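Local coordinates for protein enoyl-CoA hydratase (Bacillus halodurans, PDB 3LKE) that probably acts on acyl-CoA thioesters as an enoyl-CoA hydratase of the crotonase superfamily, hydrating the double bond of an enoyl-CoA, at residues A[149-154]-A[221-226]; A[24-29]-A[54-59]; A[78-83]-A[241-246]. All coordinates share one frame; numbering follows the deposited sequence.

Contact 1: residues A[149-154]-A[221-226]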
loop_
_atom_site.group_PDB
_atom_site.type_symbol
_atom_site.label_atom_id
_atom_site.label_comp_id
_atom_site.label_asym_id
_atom_site.label_seq_id
_atom_site.Cartn_x
_atom_site.Cartn_y
_atom_site.Cartn_z
ATOM N N ALA A 149 -3.368 -12.561 10.322
ATOM C CA ALA A 149 -3.423 -11.191 10.815
ATOM C C ALA A 149 -2.124 -10.413 10.507
ATOM O O ALA A 149 -2.161 -9.202 10.222
ATOM C CB ALA A 149 -3.714 -11.177 12.308
ATOM N N SER A 150 -0.988 -11.109 10.557
ATOM C CA SER A 150 0.289 -10.458 10.253
ATOM C C SER A 150 0.436 -10.104 8.775
ATOM O O SER A 150 1.251 -9.249 8.427
ATOM C CB SER A 150 1.487 -11.297 10.731
ATOM O OG SER A 150 1.747 -12.385 9.854
ATOM N N TYR A 151 -0.346 -10.759 7.914
ATOM C CA TYR A 151 -0.388 -10.438 6.484
ATOM C C TYR A 151 -1.419 -9.325 6.208
ATOM O O TYR A 151 -1.127 -8.307 5.577
ATOM C CB TYR A 151 -0.755 -11.696 5.671
ATOM C CG TYR A 151 -0.870 -11.432 4.191
ATOM C CD1 TYR A 151 0.260 -11.451 3.378
ATOM C CD2 TYR A 151 -2.104 -11.140 3.605
ATOM C CE1 TYR A 151 0.167 -11.198 2.032
ATOM C CE2 TYR A 151 -2.211 -10.877 2.260
ATOM C CZ TYR A 151 -1.070 -10.904 1.478
ATOM O OH TYR A 151 -1.157 -10.634 0.132
ATOM N N PHE A 152 -2.637 -9.519 6.709
ATOM C CA PHE A 152 -3.714 -8.604 6.365
ATOM C C PHE A 152 -3.673 -7.262 7.059
ATOM O O PHE A 152 -3.879 -6.242 6.412
ATOM C CB PHE A 152 -5.088 -9.256 6.573
ATOM C CG PHE A 152 -5.376 -10.347 5.594
ATOM C CD1 PHE A 152 -5.708 -10.033 4.287
ATOM C CD2 PHE A 152 -5.318 -11.687 5.979
ATOM C CE1 PHE A 152 -5.982 -11.024 3.371
ATOM C CE2 PHE A 152 -5.580 -12.694 5.064
ATOM C CZ PHE A 152 -5.910 -12.363 3.754
ATOM N N LEU A 153 -3.425 -7.243 8.362
ATOM C CA LEU A 153 -3.434 -5.961 9.067
ATOM C C LEU A 153 -2.535 -4.873 8.445
ATOM O O LEU A 153 -2.991 -3.765 8.173
ATOM C CB LEU A 153 -3.135 -6.135 10.553
ATOM C CG LEU A 153 -4.222 -6.882 11.345
ATOM C CD1 LEU A 153 -3.748 -7.177 12.764
ATOM C CD2 LEU A 153 -5.553 -6.120 11.357
ATOM N N PRO A 154 -1.244 -5.171 8.234
ATOM C CA PRO A 154 -0.448 -4.061 7.688
ATOM C C PRO A 154 -0.831 -3.688 6.258
ATOM O O PRO A 154 -0.677 -2.525 5.876
ATOM C CB PRO A 154 0.998 -4.581 7.754
ATOM C CG PRO A 154 0.879 -6.080 7.895
ATOM C CD PRO A 154 -0.429 -6.338 8.607
ATOM N N GLY A 221 -2.826 -11.325 -8.134
ATOM C CA GLY A 221 -1.483 -11.573 -8.629
ATOM C C GLY A 221 -0.832 -12.706 -7.860
ATOM O O GLY A 221 -1.366 -13.816 -7.807
ATOM N N LYS A 222 0.309 -12.415 -7.238
ATOM C CA LYS A 222 1.077 -13.417 -6.504
ATOM C C LYS A 222 0.748 -13.460 -5.010
ATOM O O LYS A 222 1.398 -14.177 -4.248
ATOM C CB LYS A 222 2.574 -13.144 -6.680
ATOM C CG LYS A 222 3.025 -13.180 -8.125
ATOM C CD LYS A 222 2.780 -14.555 -8.730
ATOM C CE LYS A 222 3.016 -14.550 -10.239
ATOM N NZ LYS A 222 4.394 -14.093 -10.584
ATOM N N ALA A 223 -0.256 -12.692 -4.597
ATOM C CA ALA A 223 -0.567 -12.541 -3.181
ATOM C C ALA A 223 -0.928 -13.858 -2.493
ATOM O O ALA A 223 -0.585 -14.071 -1.335
ATOM C CB ALA A 223 -1.672 -11.506 -2.984
ATOM N N ALA A 224 -1.610 -14.750 -3.199
ATOM C CA ALA A 224 -2.021 -15.997 -2.560
ATOM C C ALA A 224 -0.809 -16.816 -2.117
ATOM O O ALA A 224 -0.822 -17.437 -1.052
ATOM C CB ALA A 224 -2.919 -16.806 -3.483
ATOM N N GLU A 225 0.245 -16.819 -2.931
ATOM C CA GLU A 225 1.453 -17.561 -2.582
ATOM C C GLU A 225 2.139 -16.912 -1.386
ATOM O O GLU A 225 2.626 -17.594 -0.476
ATOM C CB GLU A 225 2.413 -17.625 -3.772
ATOM C CG GLU A 225 3.712 -18.343 -3.466
ATOM C CD GLU A 225 3.485 -19.762 -2.976
ATOM O OE1 GLU A 225 2.606 -20.453 -3.542
ATOM O OE2 GLU A 225 4.188 -20.184 -2.029
ATOM N N GLU A 226 2.167 -15.585 -1.390
ATOM C CA GLU A 226 2.736 -14.830 -0.291
ATOM C C GLU A 226 1.984 -15.053 1.016
ATOM O O GLU A 226 2.597 -15.163 2.076
ATOM C CB GLU A 226 2.776 -13.345 -0.645
ATOM C CG GLU A 226 3.612 -13.080 -1.870
ATOM C CD GLU A 226 4.981 -13.727 -1.778
ATOM O OE1 GLU A 226 5.752 -13.369 -0.859
ATOM O OE2 GLU A 226 5.285 -14.600 -2.626
#
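Y151 carries the whole of its segment's share of this contact, reaching from helix 149-157 to the first turn of helix 223-241. Its hydroxyl end meets a methyl group: OH of Y151 lies 3.3 Å from CB of A223, with the backbone O of A223 a looser 3.8 Å from the same OH. Lower on the ring, CE1 of Y151 comes within 4.3 Å of CB of E226, one turn further along the helix. E226 lends only the base of its side chain, since its carboxylate turns off in another direction and leaves just CB near the ring. The ring gets there because CG is anti to the backbone N (chi1 178°), which carries the phenol across to helix 223-241. That helix belongs to the C-terminal helical part of the crotonase fold, the part that in this superfamily typically takes part in trimer formation; here, too, the assembly holds three chains. In the next shell, CD2 of Y151 lies 3.7 Å above the plane of the F152 ring, over its centre, while L227 and Q230 of helix 223-241 also pack on Y151. S150 OG is hydrogen-bonded to Q230 and E234, a second tie between the same two helices, and A223 rests on F98, at the end of helix 81-98. K222, at the N-cap position before the helix, packs on Q229 of a neighbouring subunit; S150 packs on L218 of the other one.

Contact 2: residues A[24-29]-A[54-59]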
loop_
_atom_site.group_PDB
_atom_site.type_symbol
_atom_site.label_atom_id
_atom_site.label_comp_id
_atom_site.label_asym_id
_atom_site.label_seq_id
_atom_site.Cartn_x
_atom_site.Cartn_y
_atom_site.Cartn_z
ATOM N N LYS A 24 -19.515 -22.176 22.529
ATOM C CA LYS A 24 -18.263 -21.424 22.536
ATOM C C LYS A 24 -18.391 -20.022 21.919
ATOM O O LYS A 24 -17.388 -19.398 21.563
ATOM C CB LYS A 24 -17.181 -22.224 21.814
ATOM C CG LYS A 24 -16.698 -23.457 22.576
ATOM C CD LYS A 24 -15.412 -24.010 21.961
ATOM C CE LYS A 24 -14.869 -25.204 22.765
ATOM N NZ LYS A 24 -13.552 -25.724 22.261
ATOM N N LYS A 25 -19.619 -19.521 21.805
ATOM C CA LYS A 25 -19.857 -18.210 21.188
ATOM C C LYS A 25 -19.139 -18.098 19.835
ATOM O O LYS A 25 -18.461 -17.099 19.557
ATOM C CB LYS A 25 -19.427 -17.063 22.111
ATOM C CG LYS A 25 -20.059 -17.059 23.517
ATOM C CD LYS A 25 -21.570 -17.060 23.481
ATOM C CE LYS A 25 -22.173 -16.703 24.848
ATOM N NZ LYS A 25 -21.326 -17.212 25.958
ATOM N N ASN A 26 -19.308 -19.122 19.002
ATOM C CA ASN A 26 -18.719 -19.150 17.663
ATOM C C ASN A 26 -17.189 -19.077 17.694
ATOM O O ASN A 26 -16.556 -18.556 16.770
ATOM C CB ASN A 26 -19.315 -18.045 16.778
ATOM C CG ASN A 26 -20.751 -18.343 16.363
ATOM O OD1 ASN A 26 -21.272 -19.439 16.611
ATOM N ND2 ASN A 26 -21.398 -17.365 15.747
ATOM N N GLY A 27 -16.605 -19.613 18.762
ATOM C CA GLY A 27 -15.159 -19.650 18.916
ATOM C C GLY A 27 -14.520 -20.583 17.910
ATOM O O GLY A 27 -15.184 -21.463 17.349
ATOM N N LEU A 28 -13.227 -20.385 17.670
ATOM C CA LEU A 28 -12.526 -21.148 16.652
ATOM C C LEU A 28 -11.738 -22.290 17.274
ATOM O O LEU A 28 -10.803 -22.068 18.041
ATOM C CB LEU A 28 -11.588 -20.230 15.856
ATOM C CG LEU A 28 -12.225 -18.941 15.338
ATOM C CD1 LEU A 28 -11.198 -18.120 14.547
ATOM C CD2 LEU A 28 -13.418 -19.247 14.482
ATOM N N ASP A 29 -12.142 -23.515 16.959
ATOM C CA ASP A 29 -11.366 -24.691 17.325
ATOM C C ASP A 29 -11.325 -25.609 16.121
ATOM O O ASP A 29 -11.824 -25.254 15.056
ATOM C CB ASP A 29 -11.954 -25.407 18.550
ATOM C CG ASP A 29 -13.376 -25.897 18.331
ATOM O OD1 ASP A 29 -13.809 -26.066 17.166
ATOM O OD2 ASP A 29 -14.063 -26.130 19.352
ATOM N N LEU A 54 -20.565 -15.028 4.569
ATOM C CA LEU A 54 -20.254 -15.623 5.875
ATOM C C LEU A 54 -20.952 -14.817 6.950
ATOM O O LEU A 54 -20.900 -13.584 6.936
ATOM C CB LEU A 54 -18.736 -15.649 6.110
ATOM C CG LEU A 54 -17.980 -16.589 5.168
ATOM C CD1 LEU A 54 -16.982 -15.771 4.351
ATOM C CD2 LEU A 54 -17.278 -17.682 5.932
ATOM N N GLN A 55 -21.648 -15.502 7.859
ATOM C CA GLN A 55 -22.467 -14.810 8.851
ATOM C C GLN A 55 -22.621 -15.649 10.119
ATOM O O GLN A 55 -22.190 -16.794 10.162
ATOM C CB GLN A 55 -23.853 -14.508 8.263
ATOM C CG GLN A 55 -24.625 -15.749 7.844
ATOM C CD GLN A 55 -25.930 -15.400 7.122
ATOM O OE1 GLN A 55 -26.193 -14.237 6.811
ATOM N NE2 GLN A 55 -26.745 -16.411 6.858
ATOM N N SER A 56 -23.241 -15.054 11.137
ATOM C CA SER A 56 -23.507 -15.717 12.406
ATOM C C SER A 56 -25.012 -15.744 12.615
ATOM O O SER A 56 -25.703 -14.767 12.306
ATOM C CB SER A 56 -22.868 -14.956 13.569
ATOM O OG SER A 56 -23.294 -15.512 14.816
ATOM N N LYS A 57 -25.506 -16.852 13.148
ATOM C CA LYS A 57 -26.936 -16.995 13.413
ATOM C C LYS A 57 -27.309 -16.419 14.775
ATOM O O LYS A 57 -28.486 -16.388 15.146
ATOM C CB LYS A 57 -27.356 -18.464 13.352
ATOM C CG LYS A 57 -28.853 -18.659 13.520
ATOM C CD LYS A 57 -29.209 -20.060 13.979
ATOM C CE LYS A 57 -28.836 -21.098 12.940
ATOM N NZ LYS A 57 -29.929 -22.107 12.837
ATOM N N HIS A 58 -26.312 -15.969 15.526
ATOM C CA HIS A 58 -26.552 -15.528 16.890
ATOM C C HIS A 58 -26.387 -14.030 17.063
ATOM O O HIS A 58 -25.338 -13.451 16.752
ATOM C CB HIS A 58 -25.692 -16.318 17.878
ATOM C CG HIS A 58 -25.906 -17.795 17.790
ATOM N ND1 HIS A 58 -27.022 -18.419 18.318
ATOM C CD2 HIS A 58 -25.171 -18.772 17.209
ATOM C CE1 HIS A 58 -26.956 -19.713 18.073
ATOM N NE2 HIS A 58 -25.842 -19.956 17.407
ATOM N N ARG A 59 -27.449 -13.412 17.558
ATOM C CA ARG A 59 -27.546 -11.967 17.681
ATOM C C ARG A 59 -26.369 -11.358 18.446
ATOM O O ARG A 59 -25.822 -10.335 18.037
ATOM C CB ARG A 59 -28.878 -11.603 18.353
ATOM C CG ARG A 59 -29.123 -10.107 18.530
ATOM C CD ARG A 59 -30.570 -9.837 18.934
ATOM N NE ARG A 59 -31.509 -10.384 17.955
ATOM C CZ ARG A 59 -32.309 -11.425 18.170
ATOM N NH1 ARG A 59 -32.312 -12.038 19.347
ATOM N NH2 ARG A 59 -33.118 -11.846 17.206
#
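N26 and S56 face each other with their CA atoms 7.9 Å apart, N26 in the loop between strand 14-19 and helix 30-45, with positive phi, and S56 at the end of strand 51-56. The N26 amide spans that gap. Its CG sits beside the backbone N (chi1 -72°), bringing ND2 to 2.8 Å from OG of S56. N26 is also bonded to its surroundings: OD1 accepts from the backbone N of Y21, and ND2 donates to O of F62. The S56 hydroxyl is turned back on its own chain, where OG accepts from N of H58 at 3.1 Å with an angle of 164°, an ST turn that bends the chain as it leaves the strand; the same OG is also hydrogen-bonded to Y61, just past the segment. H58 comes in more loosely, its CD2 4.0 Å from OD1 of N26, with the imidazole and amide planes 56° apart; NE2 of H58 bonds to D20. Backbone bonds from K25 to S64 and from L28 to G65 hold the loop against a stretch that, by resemblance to crotonases, probably helps form the oxyanion hole. With OD1 and ND2 each given a backbone partner, the buried amide is fixed in both position and flip, so it joins its own loop, at N of Y21, to the chain after strand 51-56, at O of F62.

Contact 3: residues A[78-83]-A[241-246]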
loop_
_atom_site.group_PDB
_atom_site.type_symbol
_atom_site.label_atom_id
_atom_site.label_comp_id
_atom_site.label_asym_id
_atom_site.label_seq_id
_atom_site.Cartn_x
_atom_site.Cartn_y
_atom_site.Cartn_z
ATOM N N GLN A 78 1.773 -31.259 26.205
ATOM C CA GLN A 78 3.133 -31.787 26.222
ATOM C C GLN A 78 3.811 -31.599 24.865
ATOM O O GLN A 78 4.980 -31.212 24.794
ATOM C CB GLN A 78 3.126 -33.269 26.603
ATOM C CG GLN A 78 2.643 -33.565 28.021
ATOM C CD GLN A 78 3.600 -33.049 29.084
ATOM O OE1 GLN A 78 3.460 -31.923 29.571
ATOM N NE2 GLN A 78 4.579 -33.871 29.447
ATOM N N SER A 79 3.077 -31.886 23.790
ATOM C CA SER A 79 3.599 -31.707 22.434
ATOM C C SER A 79 2.865 -30.579 21.707
ATOM O O SER A 79 1.894 -30.028 22.223
ATOM C CB SER A 79 3.462 -32.997 21.625
ATOM O OG SER A 79 2.107 -33.224 21.266
ATOM N N ASP A 80 3.325 -30.263 20.498
ATOM C CA ASP A 80 2.747 -29.174 19.711
ATOM C C ASP A 80 1.751 -29.687 18.675
ATOM O O ASP A 80 1.324 -28.941 17.792
ATOM C CB ASP A 80 3.859 -28.398 19.008
ATOM C CG ASP A 80 4.927 -27.919 19.968
ATOM O OD1 ASP A 80 4.604 -27.134 20.892
ATOM O OD2 ASP A 80 6.093 -28.327 19.795
ATOM N N VAL A 81 1.380 -30.959 18.787
ATOM C CA VAL A 81 0.532 -31.594 17.783
ATOM C C VAL A 81 -0.868 -30.977 17.698
ATOM O O VAL A 81 -1.405 -30.780 16.605
ATOM C CB VAL A 81 0.416 -33.116 18.029
ATOM C CG1 VAL A 81 -0.659 -33.726 17.148
ATOM C CG2 VAL A 81 1.763 -33.789 17.793
ATOM N N ARG A 82 -1.457 -30.684 18.853
ATOM C CA ARG A 82 -2.796 -30.108 18.900
ATOM C C ARG A 82 -2.783 -28.702 18.306
ATOM O O ARG A 82 -3.642 -28.358 17.503
ATOM C CB ARG A 82 -3.309 -30.049 20.339
ATOM C CG ARG A 82 -3.242 -31.377 21.075
ATOM C CD ARG A 82 -4.426 -32.277 20.740
ATOM N NE ARG A 82 -5.678 -31.760 21.290
ATOM C CZ ARG A 82 -5.920 -31.601 22.589
ATOM N NH1 ARG A 82 -4.991 -31.909 23.486
ATOM N NH2 ARG A 82 -7.091 -31.128 22.995
ATOM N N LEU A 83 -1.805 -27.897 18.710
ATOM C CA LEU A 83 -1.672 -26.540 18.184
ATOM C C LEU A 83 -1.528 -26.552 16.662
ATOM O O LEU A 83 -2.249 -25.840 15.958
ATOM C CB LEU A 83 -0.493 -25.807 18.839
ATOM C CG LEU A 83 -0.338 -24.310 18.529
ATOM C CD1 LEU A 83 -1.687 -23.591 18.603
ATOM C CD2 LEU A 83 0.668 -23.665 19.471
ATOM N N LEU A 241 6.364 -19.726 20.582
ATOM C CA LEU A 241 5.999 -18.935 21.749
ATOM C C LEU A 241 5.192 -19.759 22.769
ATOM O O LEU A 241 5.285 -19.534 23.976
ATOM C CB LEU A 241 5.216 -17.687 21.327
ATOM C CG LEU A 241 6.043 -16.539 20.756
ATOM C CD1 LEU A 241 5.144 -15.556 19.997
ATOM C CD2 LEU A 241 6.813 -15.826 21.871
ATOM N N PHE A 242 4.401 -20.704 22.279
ATOM C CA PHE A 242 3.561 -21.514 23.171
ATOM C C PHE A 242 4.381 -22.535 23.970
ATOM O O PHE A 242 3.851 -23.220 24.847
ATOM C CB PHE A 242 2.439 -22.198 22.394
ATOM C CG PHE A 242 1.156 -21.429 22.406
ATOM C CD1 PHE A 242 1.051 -20.227 21.725
ATOM C CD2 PHE A 242 0.050 -21.901 23.102
ATOM C CE1 PHE A 242 -0.120 -19.509 21.736
ATOM C CE2 PHE A 242 -1.134 -21.183 23.121
ATOM C CZ PHE A 242 -1.222 -19.987 22.437
ATOM N N LYS A 243 5.677 -22.609 23.675
ATOM C CA LYS A 243 6.594 -23.476 24.418
ATOM C C LYS A 243 7.238 -22.713 25.569
ATOM O O LYS A 243 7.934 -23.297 26.401
ATOM C CB LYS A 243 7.696 -24.006 23.498
ATOM C CG LYS A 243 7.207 -24.918 22.391
ATOM C CD LYS A 243 8.386 -25.508 21.631
ATOM C CE LYS A 243 7.918 -26.379 20.473
ATOM N NZ LYS A 243 9.057 -26.905 19.664
ATOM N N GLN A 244 7.018 -21.402 25.603
ATOM C CA GLN A 244 7.625 -20.548 26.619
ATOM C C GLN A 244 6.661 -20.376 27.791
ATOM O O GLN A 244 5.471 -20.147 27.593
ATOM C CB GLN A 244 8.034 -19.197 26.004
ATOM C CG GLN A 244 9.067 -19.352 24.886
ATOM C CD GLN A 244 9.371 -18.067 24.114
ATOM O OE1 GLN A 244 9.519 -16.981 24.689
ATOM N NE2 GLN A 244 9.488 -18.194 22.799
ATOM N N THR A 245 7.171 -20.501 29.010
ATOM C CA THR A 245 6.313 -20.489 30.194
ATOM C C THR A 245 5.519 -19.193 30.381
ATOM O O THR A 245 4.464 -19.200 31.016
ATOM C CB THR A 245 7.113 -20.779 31.484
ATOM O OG1 THR A 245 8.045 -19.720 31.725
ATOM C CG2 THR A 245 7.857 -22.093 31.358
ATOM N N GLU A 246 6.018 -18.091 29.828
ATOM C CA GLU A 246 5.337 -16.804 29.963
ATOM C C GLU A 246 3.928 -16.831 29.361
ATOM O O GLU A 246 3.009 -16.190 29.876
ATOM C CB GLU A 246 6.157 -15.687 29.307
ATOM C CG GLU A 246 5.505 -14.311 29.373
ATOM C CD GLU A 246 5.474 -13.735 30.780
ATOM O OE1 GLU A 246 6.223 -14.229 31.647
ATOM O OE2 GLU A 246 4.706 -12.782 31.018
#
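L83 and F242 make the close-packed half of this contact, and D80 with K243 the looser, more open half. One methyl of L83 does the touching: CD2 is 3.7 Å from CB of F242 and also 3.7 Å from CG of F242, so it rests where the ring joins its stem. The ring atoms CD1 and CD2 of F242 are both 4.1 Å from that methyl, and the two side chains cross at about a right angle. L83 reaches across with CG anti to its N (chi1 -172°), and both residues are buried. The F242 side chain also touches L71, C74 and A75 of helix 68-76 and I143.

Toward solvent, the exposed K243 stretches out beyond CG and crosses the D80 side chain at about a right angle. OD1 of D80 is 3.7 Å from CG of K243, so the aliphatic part of the lysine takes part as well. A salt bridge joins OD2 of D80 to NZ of K243 at 3.3 Å, but the position of OD2 is doubtful in the model, and the bridge is better read as a charge pairing than as a precise bond. D80 holds the N-cap position of helix 81-98 without capping it.

The backbone under F242 and K243 is a type I turn from L241 to Q244, closed by N of Q244 to O of L241 at 3.0 Å. This turn links helix 223-241 to helix 245-253. V239, near the end of the former, packs on both D80 and L83, so the contact joins the start of helix 81-98 to this corner, while Q244 bonds Y208 of a neighbouring subunit.

From the N terminus, contact 2 comes first: it closes the short loop from 24-29 to 54-59, which holds helix 30-45, and ties the C-terminal end of strand 51-56 to the loop after strand 14-19. The chain then enters contact 3 at 78-83 and does not complete it until 241-246, a loop of 157 intervening residues. Contact 1 nests inside it, opening at 149-154 and closing at 221-226; none of the three cross. Contacts 1 and 3 mark the two ends of helix 223-241, fastening its start to helix 149-157 and its finish to helix 81-98, and both touch the second subunit. Contact 2 touches no other chain.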